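Local coordinates for encapsidation protein (PDB 5HD9) that serves as the DNA packaging ATPase of bacteriophage phi29, probably coupling ATP hydrolysis to the movement of viral DNA into the capsid, at residues V49-P54 against F117-D122. Numbering follows the deposited sequence.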
loop_
_atom_site.group_PDB
_atom_site.type_symbol
_atom_site.label_atom_id
_atom_site.label_comp_id
_atom_site.label_asym_id
_atom_site.label_seq_id
_atom_site.Cartn_x
_atom_site.Cartn_y
_atom_site.Cartn_z
ATOM N N VAL A 49 2.995 -1.359 4.733
ATOM C CA VAL A 49 2.801 -2.675 5.322
ATOM C C VAL A 49 3.432 -3.753 4.453
ATOM O O VAL A 49 3.288 -3.755 3.229
ATOM C CB VAL A 49 1.302 -2.991 5.514
ATOM C CG1 VAL A 49 1.106 -4.376 6.130
ATOM C CG2 VAL A 49 0.646 -1.928 6.383
ATOM N N ARG A 50 4.153 -4.654 5.109
ATOM C CA ARG A 50 4.590 -5.903 4.507
ATOM C C ARG A 50 4.152 -7.015 5.449
ATOM O O ARG A 50 3.958 -6.774 6.637
ATOM C CB ARG A 50 6.103 -5.913 4.283
ATOM C CG ARG A 50 6.601 -4.802 3.357
ATOM C CD ARG A 50 6.085 -4.978 1.935
ATOM N NE ARG A 50 6.603 -6.201 1.323
ATOM C CZ ARG A 50 7.699 -6.266 0.570
ATOM N NH1 ARG A 50 8.413 -5.176 0.307
ATOM N NH2 ARG A 50 8.084 -7.432 0.074
ATOM N N ARG A 51 3.975 -8.221 4.924
ATOM C CA ARG A 51 3.422 -9.312 5.719
ATOM C C ARG A 51 4.359 -9.735 6.844
ATOM O O ARG A 51 3.949 -9.818 8.006
ATOM C CB ARG A 51 3.109 -10.512 4.828
ATOM C CG ARG A 51 2.609 -11.729 5.586
ATOM C CD ARG A 51 2.070 -12.786 4.640
ATOM N NE ARG A 51 0.831 -12.342 4.007
ATOM C CZ ARG A 51 0.740 -11.806 2.792
ATOM N NH1 ARG A 51 1.814 -11.649 2.028
ATOM N NH2 ARG A 51 -0.445 -11.427 2.335
ATOM N N TYR A 52 5.615 -9.996 6.493
ATOM C CA TYR A 52 6.587 -10.518 7.447
ATOM C C TYR A 52 7.792 -9.592 7.609
ATOM O O TYR A 52 8.122 -8.813 6.716
ATOM C CB TYR A 52 7.048 -11.910 7.013
ATOM C CG TYR A 52 5.946 -12.947 7.032
ATOM C CD1 TYR A 52 5.222 -13.196 8.190
ATOM C CD2 TYR A 52 5.642 -13.688 5.897
ATOM C CE1 TYR A 52 4.216 -14.144 8.214
ATOM C CE2 TYR A 52 4.638 -14.637 5.912
ATOM C CZ TYR A 52 3.928 -14.862 7.074
ATOM O OH TYR A 52 2.927 -15.807 7.095
ATOM N N LYS A 53 8.445 -9.701 8.760
ATOM C CA LYS A 53 9.582 -8.852 9.110
ATOM C C LYS A 53 10.742 -8.855 8.104
ATOM O O LYS A 53 11.309 -7.799 7.825
ATOM C CB LYS A 53 10.119 -9.260 10.485
ATOM C CG LYS A 53 9.160 -8.963 11.619
ATOM C CD LYS A 53 9.784 -9.267 12.967
ATOM C CE LYS A 53 9.257 -8.329 14.037
ATOM N NZ LYS A 53 9.782 -8.649 15.397
ATOM N N PRO A 54 11.124 -10.032 7.576
ATOM C CA PRO A 54 12.257 -10.017 6.641
ATOM C C PRO A 54 12.011 -9.181 5.390
ATOM O O PRO A 54 12.966 -8.738 4.751
ATOM C CB PRO A 54 12.427 -11.497 6.277
ATOM C CG PRO A 54 11.106 -12.109 6.578
ATOM C CD PRO A 54 10.646 -11.405 7.803
ATOM N N PHE A 117 1.051 -8.228 -1.431
ATOM C CA PHE A 117 0.036 -8.750 -0.512
ATOM C C PHE A 117 -0.420 -10.169 -0.846
ATOM O O PHE A 117 -1.119 -10.802 -0.054
ATOM C CB PHE A 117 -1.181 -7.822 -0.488
ATOM C CG PHE A 117 -2.121 -8.015 -1.651
ATOM C CD1 PHE A 117 -1.878 -7.399 -2.868
ATOM C CD2 PHE A 117 -3.256 -8.803 -1.521
ATOM C CE1 PHE A 117 -2.741 -7.571 -3.934
ATOM C CE2 PHE A 117 -4.126 -8.977 -2.585
ATOM C CZ PHE A 117 -3.867 -8.359 -3.792
ATOM N N ILE A 118 -0.041 -10.663 -2.019
ATOM C CA ILE A 118 -0.333 -12.041 -2.397
ATOM C C ILE A 118 0.889 -12.905 -2.108
ATOM O O ILE A 118 1.988 -12.595 -2.574
ATOM C CB ILE A 118 -0.714 -12.159 -3.890
ATOM C CG1 ILE A 118 -1.999 -11.377 -4.177
ATOM C CG2 ILE A 118 -0.892 -13.624 -4.287
ATOM C CD1 ILE A 118 -2.329 -11.253 -5.655
ATOM N N ARG A 119 0.707 -13.973 -1.334
ATOM C CA ARG A 119 1.805 -14.892 -1.071
ATOM C C ARG A 119 2.191 -15.516 -2.401
ATOM O O ARG A 119 1.520 -16.421 -2.901
ATOM C CB ARG A 119 1.420 -15.949 -0.038
ATOM C CG ARG A 119 1.506 -15.463 1.399
ATOM C CD ARG A 119 2.935 -15.101 1.809
ATOM N NE ARG A 119 3.805 -16.267 1.914
ATOM C CZ ARG A 119 5.121 -16.202 2.087
ATOM N NH1 ARG A 119 5.732 -15.026 2.161
ATOM N NH2 ARG A 119 5.833 -17.316 2.179
ATOM N N GLU A 120 3.298 -15.025 -2.953
ATOM C CA GLU A 120 3.553 -15.097 -4.385
ATOM C C GLU A 120 4.641 -16.093 -4.755
ATOM O O GLU A 120 5.810 -15.830 -4.481
ATOM C CB GLU A 120 3.950 -13.698 -4.899
ATOM C CG GLU A 120 4.458 -13.643 -6.355
ATOM C CD GLU A 120 5.368 -12.450 -6.637
ATOM O OE1 GLU A 120 5.826 -11.786 -5.679
ATOM O OE2 GLU A 120 5.622 -12.172 -7.830
ATOM N N LYS A 121 4.295 -17.232 -5.357
ATOM C CA LYS A 121 2.958 -17.827 -5.371
ATOM C C LYS A 121 3.070 -19.014 -4.438
ATOM O O LYS A 121 2.081 -19.666 -4.083
ATOM C CB LYS A 121 2.537 -18.288 -6.784
ATOM C CG LYS A 121 3.309 -17.647 -7.936
ATOM C CD LYS A 121 2.959 -16.174 -8.065
ATOM C CE LYS A 121 1.805 -15.930 -9.018
ATOM N NZ LYS A 121 2.289 -15.693 -10.402
ATOM N N ASP A 122 4.313 -19.253 -4.029
ATOM C CA ASP A 122 4.816 -20.586 -3.723
ATOM C C ASP A 122 4.000 -21.348 -2.688
ATOM O O ASP A 122 3.886 -22.574 -2.765
ATOM C CB ASP A 122 6.272 -20.487 -3.260
ATOM C CG ASP A 122 7.119 -21.641 -3.752
ATOM O OD1 ASP A 122 6.691 -22.804 -3.604
ATOM O OD2 ASP A 122 8.209 -21.382 -4.302
HETATM O O HOH W 1 4.834 -12.209 2.053
#
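Residues 49-54 run off the end of strand 45-50 and meet the irregular segment 117-122 at R51 and F117, whose CA atoms are 7.1 Å apart. No backbone hydrogen bond joins the two segments; the link is made by side chains, one of them to a backbone carbonyl. R51 does most of this. Its CG is anti to the backbone N (chi1 176°), and the chain bends at chi3. This brings R51 NH2 to the carbonyl O of F117 in a fairly straight hydrogen bond of 2.6 Å. The oxygen lies near the guanidinium plane, but NH2 stands above the carbonyl plane. NH2 also forms a salt bridge with E130, so one nitrogen ties the loop backbone to an acidic side chain. That carboxylate probably helps to offset the charge of R51.

R119 folds back through bends at chi2 and chi3. Its CG lies over one face of the R51 guanidinium, and its CD is 3.6 Å from R51 NH1. The two guanidinium planes are 68° apart and do not stack. A water O accepts from both, 3.1 Å from R51 NH1 and 3.0 Å from R119 NH1. The shared acceptor probably eases the closeness of the two like charges. Y52 completes the group. Its ring has R51 CG over its centre on one face. R119 NH1 sits at the ring edge, 3.9 Å from Y52 CE2, with ring and guanidinium planes 80° apart. The ring thus turns its edge, at CE2, to a face of the R119 guanidinium; this is not a cation-pi stack. Y52 OH is hydrogen-bonded to the carbonyl O of N125.

The contact is buried and joins the exits of two adjacent parallel strands, 45-50 and 109-115, in the sheet of this P-loop NTPase-type domain. Through E130 it also reaches the start of helix 130-141.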